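Local coordinates for protein probable glutamine synthetase (Pseudomonas aeruginosa, PDB 4HPP) that belongs to the glutamine synthetase family, combining an N-terminal and a catalytic domain, and holds a magnesium ion and a glutamic acid in its pocket, at residues R24-L28 with A29-E33; R191-Q194 with G195-A199. One frame throughout, in Å; residues are numbered along the deposited sequence.

In the fold
Interactions 1 and 2 are both passages from a strand into a helix, but they serve different family domains: 24-33 in the N-terminal domain, 191-199 in the catalytic domain. Their centres lie 26 Å apart and their nearest atoms about 17 Å, so they do not touch. Interaction 2 ends strand 185-194, which carries the magnesium ligand E187, and rests on strand 124-137, which carries E133 of the metal site and glutamic acid pocket. Interaction 1 faces another copy of the protein: its strand meets E175, F177 and L178 of the second subunit, just before that subunit's metal ligand E180 in sequence. One contact therefore lies at a subunit interface, the other within a single chain.

Interaction 1 (R24-L28 with A29-E33); sequences RSLPL and ATLEE
From P27 to L31 the backbone makes two overlapping turns, one from P27 to T30 and the next, of type I, from L28 to L31, which carry strand 21-27 into helix 31-35. This strand-turn-helix passage belongs to the N-terminal domain, where strand 21-27 is an outermost strand of the sheet within its own chain. The second turn is closed by a nearly straight bond from L31 N to L28 O, 2.8 Å long with an angle of 169° at the hydrogen. The first is closed by T30 N on P27 O at 2.9 Å, although the position of that nitrogen is less certain. T30 adds a side-chain bond to the same carbonyl: T30 OG1 lies 2.5 Å from P27 O, a very short separation, and is the donor. It can reach back there because its first torsion (57°) places OG1 between the backbone N and the carbonyl carbon. The hydroxyl of T30, and probably its amide, thus converge on one oxygen at the strand end. The flank of the P27 ring passes close by, with P27 CD 3.6 Å from T30 OG1.

L26 points into the bend. L26 CD1 lies close to T30 OG1 and packs on the start of the helix, 3.7 Å from L31 CA. L26 and L31 also reach F12 on the adjacent strand 9-15, joining the new helix to the sheet. Earlier on the strand, S25 OG is hydrogen-bonded to Q153 NE2 and F177 O of the second subunit, which fixes this strand at an interface. L31 extends its branch with CG opposite the backbone N (chi1 -179°), and L31 CD1 stops 4.1 Å from L26 CD1.

Interaction 2 (R191-Q194 with G195-A199); sequences RPAQ and GVAAA
A glycine-containing bend joins strand 185-194 to helix 196-216 in the catalytic domain, and A193, on the last part of the strand, packs back against A197 and A198 in the first turn of the helix. G195 is the pivot: its positive phi (63°, with psi -127°) is a backbone shape readily adopted by a residue without a side chain, and it turns the chain so that the helix starts beside the strand it leaves. A198 N then donates to G195 O at 3.0 Å, forming the opening turn.

The A193 methyl points at the helix and sits over its backbone, with A193 CB 3.6 Å from A198 N. A193 CB also meets the two neighbouring methyls, 4.0 Å from A197 CB and 4.1 Å from A198 CB. In return, A198 CB lies against the strand carbonyl, 3.4 Å from A193 O, while A197 CB comes within 3.7 Å of Q194 O. A198 also touches A128 and M346, so the helix start meets both strand 124-137 and helix 342-358, while V196 and A199 meet helix 108-121.

Backbone hydrogen bonds of A193 with A128 and of G195 with V126 hold the bend to the sheet. No hydrogen bond joins 191-194 to 195-199, so what joins them directly, beyond the chain itself, is the packing of small methyls on backbone, and at least part of the polar fastening comes from strand 124-137.

Interaction 1 (R24-L28 with A29-E33)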
# COMPACT_ATOMS: atom_id res chain seq x y z
N ARG A 24 -14.88 10.64 33.44
CA ARG A 24 -13.71 9.91 33.88
C ARG A 24 -14.06 8.47 33.79
O ARG A 24 -15.23 8.14 33.94
CB ARG A 24 -13.46 10.18 35.35
CG ARG A 24 -12.80 11.50 35.60
CD ARG A 24 -12.52 11.72 37.06
NE ARG A 24 -12.31 13.13 37.29
CZ ARG A 24 -11.94 13.62 38.46
NH1 ARG A 24 -11.77 12.78 39.47
NH2 ARG A 24 -11.77 14.95 38.63
N SER A 25 -13.09 7.59 33.62
CA SER A 25 -13.48 6.21 33.44
C SER A 25 -12.71 5.26 34.33
O SER A 25 -11.65 5.62 34.90
CB SER A 25 -13.35 5.81 31.96
OG SER A 25 -11.99 5.57 31.65
N LEU A 26 -13.27 4.07 34.49
CA LEU A 26 -12.72 3.03 35.39
C LEU A 26 -12.85 1.65 34.76
O LEU A 26 -13.63 1.46 33.83
CB LEU A 26 -13.46 3.02 36.69
CG LEU A 26 -14.97 3.14 36.55
CD1 LEU A 26 -15.73 2.07 37.37
CD2 LEU A 26 -15.34 4.52 37.05
N PRO A 27 -12.06 0.69 35.24
CA PRO A 27 -12.23 -0.66 34.64
C PRO A 27 -13.60 -1.23 34.99
O PRO A 27 -14.09 -0.99 36.12
CB PRO A 27 -11.10 -1.49 35.30
CG PRO A 27 -10.10 -0.46 35.75
CD PRO A 27 -10.92 0.72 36.18
N LEU A 28 -14.22 -1.90 34.02
CA LEU A 28 -15.53 -2.56 34.23
C LEU A 28 -15.61 -3.32 35.58
O LEU A 28 -16.54 -3.13 36.34
CB LEU A 28 -15.90 -3.48 33.06
CG LEU A 28 -17.23 -4.27 33.12
CD1 LEU A 28 -18.46 -3.41 32.71
CD2 LEU A 28 -17.09 -5.57 32.30
N ALA A 29 -14.58 -4.09 35.91
CA ALA A 29 -14.63 -4.89 37.14
C ALA A 29 -14.95 -4.08 38.35
O ALA A 29 -15.35 -4.65 39.37
CB ALA A 29 -13.33 -5.65 37.39
N THR A 30 -14.74 -2.76 38.27
CA THR A 30 -14.83 -1.91 39.47
C THR A 30 -16.17 -1.19 39.51
O THR A 30 -16.50 -0.48 40.48
CB THR A 30 -13.71 -0.84 39.54
OG1 THR A 30 -13.74 -0.01 38.37
CG2 THR A 30 -12.32 -1.47 39.69
N LEU A 31 -16.96 -1.38 38.46
CA LEU A 31 -18.14 -0.55 38.31
C LEU A 31 -19.00 -0.58 39.56
O LEU A 31 -19.27 0.47 40.11
CB LEU A 31 -18.95 -0.87 37.03
CG LEU A 31 -20.16 0.09 36.96
CD1 LEU A 31 -19.70 1.54 36.76
CD2 LEU A 31 -21.03 -0.31 35.78
N GLU A 32 -19.39 -1.78 40.03
CA GLU A 32 -20.18 -1.98 41.27
C GLU A 32 -19.63 -1.20 42.49
O GLU A 32 -20.37 -0.49 43.16
CB GLU A 32 -20.27 -3.46 41.67
CG GLU A 32 -21.15 -4.34 40.78
CD GLU A 32 -20.37 -5.32 39.90
OE1 GLU A 32 -19.42 -4.87 39.20
OE2 GLU A 32 -20.72 -6.53 39.90
N GLU A 33 -18.34 -1.35 42.79
CA GLU A 33 -17.79 -0.64 43.92
C GLU A 33 -17.92 0.85 43.67
O GLU A 33 -18.27 1.60 44.58
CB GLU A 33 -16.33 -1.03 44.24
CG GLU A 33 -15.58 -1.83 43.16
CD GLU A 33 -16.07 -3.27 42.99
OE1 GLU A 33 -15.86 -4.09 43.91
OE2 GLU A 33 -16.66 -3.61 41.92

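Interaction 2 (R191-Q194 with G195-A199)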
# COMPACT_ATOMS: atom_id res chain seq x y z
N ARG A 191 -37.57 8.12 19.10
CA ARG A 191 -38.84 8.07 19.76
C ARG A 191 -38.81 8.98 21.00
O ARG A 191 -37.80 9.11 21.65
CB ARG A 191 -39.13 6.61 20.08
CG ARG A 191 -39.58 5.82 18.82
CD ARG A 191 -39.99 4.37 19.08
NE ARG A 191 -40.18 4.11 20.52
CZ ARG A 191 -41.20 4.56 21.29
NH1 ARG A 191 -42.17 5.31 20.76
NH2 ARG A 191 -41.22 4.25 22.60
N PRO A 192 -39.92 9.61 21.36
CA PRO A 192 -39.89 10.48 22.58
C PRO A 192 -39.53 9.71 23.88
O PRO A 192 -39.68 8.50 23.94
CB PRO A 192 -41.34 10.94 22.68
CG PRO A 192 -42.06 10.46 21.43
CD PRO A 192 -41.30 9.27 20.95
N ALA A 193 -39.08 10.39 24.93
CA ALA A 193 -38.82 9.75 26.28
C ALA A 193 -39.41 10.64 27.37
O ALA A 193 -39.67 11.79 27.11
CB ALA A 193 -37.31 9.54 26.57
N GLN A 194 -39.61 10.13 28.59
CA GLN A 194 -40.25 10.95 29.60
C GLN A 194 -39.24 11.65 30.48
O GLN A 194 -38.30 11.06 30.89
CB GLN A 194 -41.21 10.13 30.43
CG GLN A 194 -42.16 10.96 31.29
CD GLN A 194 -43.01 10.10 32.23
OE1 GLN A 194 -43.79 10.61 33.04
NE2 GLN A 194 -42.86 8.80 32.11
N GLY A 195 -39.40 12.93 30.73
CA GLY A 195 -38.53 13.60 31.66
C GLY A 195 -37.06 13.64 31.28
O GLY A 195 -36.69 14.10 30.18
N VAL A 196 -36.23 13.18 32.22
CA VAL A 196 -34.79 13.41 32.22
C VAL A 196 -34.23 12.56 31.10
O VAL A 196 -33.35 13.00 30.31
CB VAL A 196 -34.15 13.02 33.57
CG1 VAL A 196 -32.63 13.13 33.53
CG2 VAL A 196 -34.66 13.90 34.72
N ALA A 197 -34.80 11.36 31.00
CA ALA A 197 -34.40 10.41 29.96
C ALA A 197 -34.45 11.10 28.58
O ALA A 197 -33.61 10.82 27.73
CB ALA A 197 -35.24 9.12 30.02
N ALA A 198 -35.39 12.02 28.37
CA ALA A 198 -35.51 12.73 27.08
C ALA A 198 -34.25 13.56 26.78
O ALA A 198 -33.66 13.39 25.71
CB ALA A 198 -36.79 13.57 27.02
N ALA A 199 -33.79 14.37 27.74
CA ALA A 199 -32.46 15.04 27.63
C ALA A 199 -31.24 14.09 27.57
O ALA A 199 -30.29 14.33 26.79
CB ALA A 199 -32.29 16.08 28.71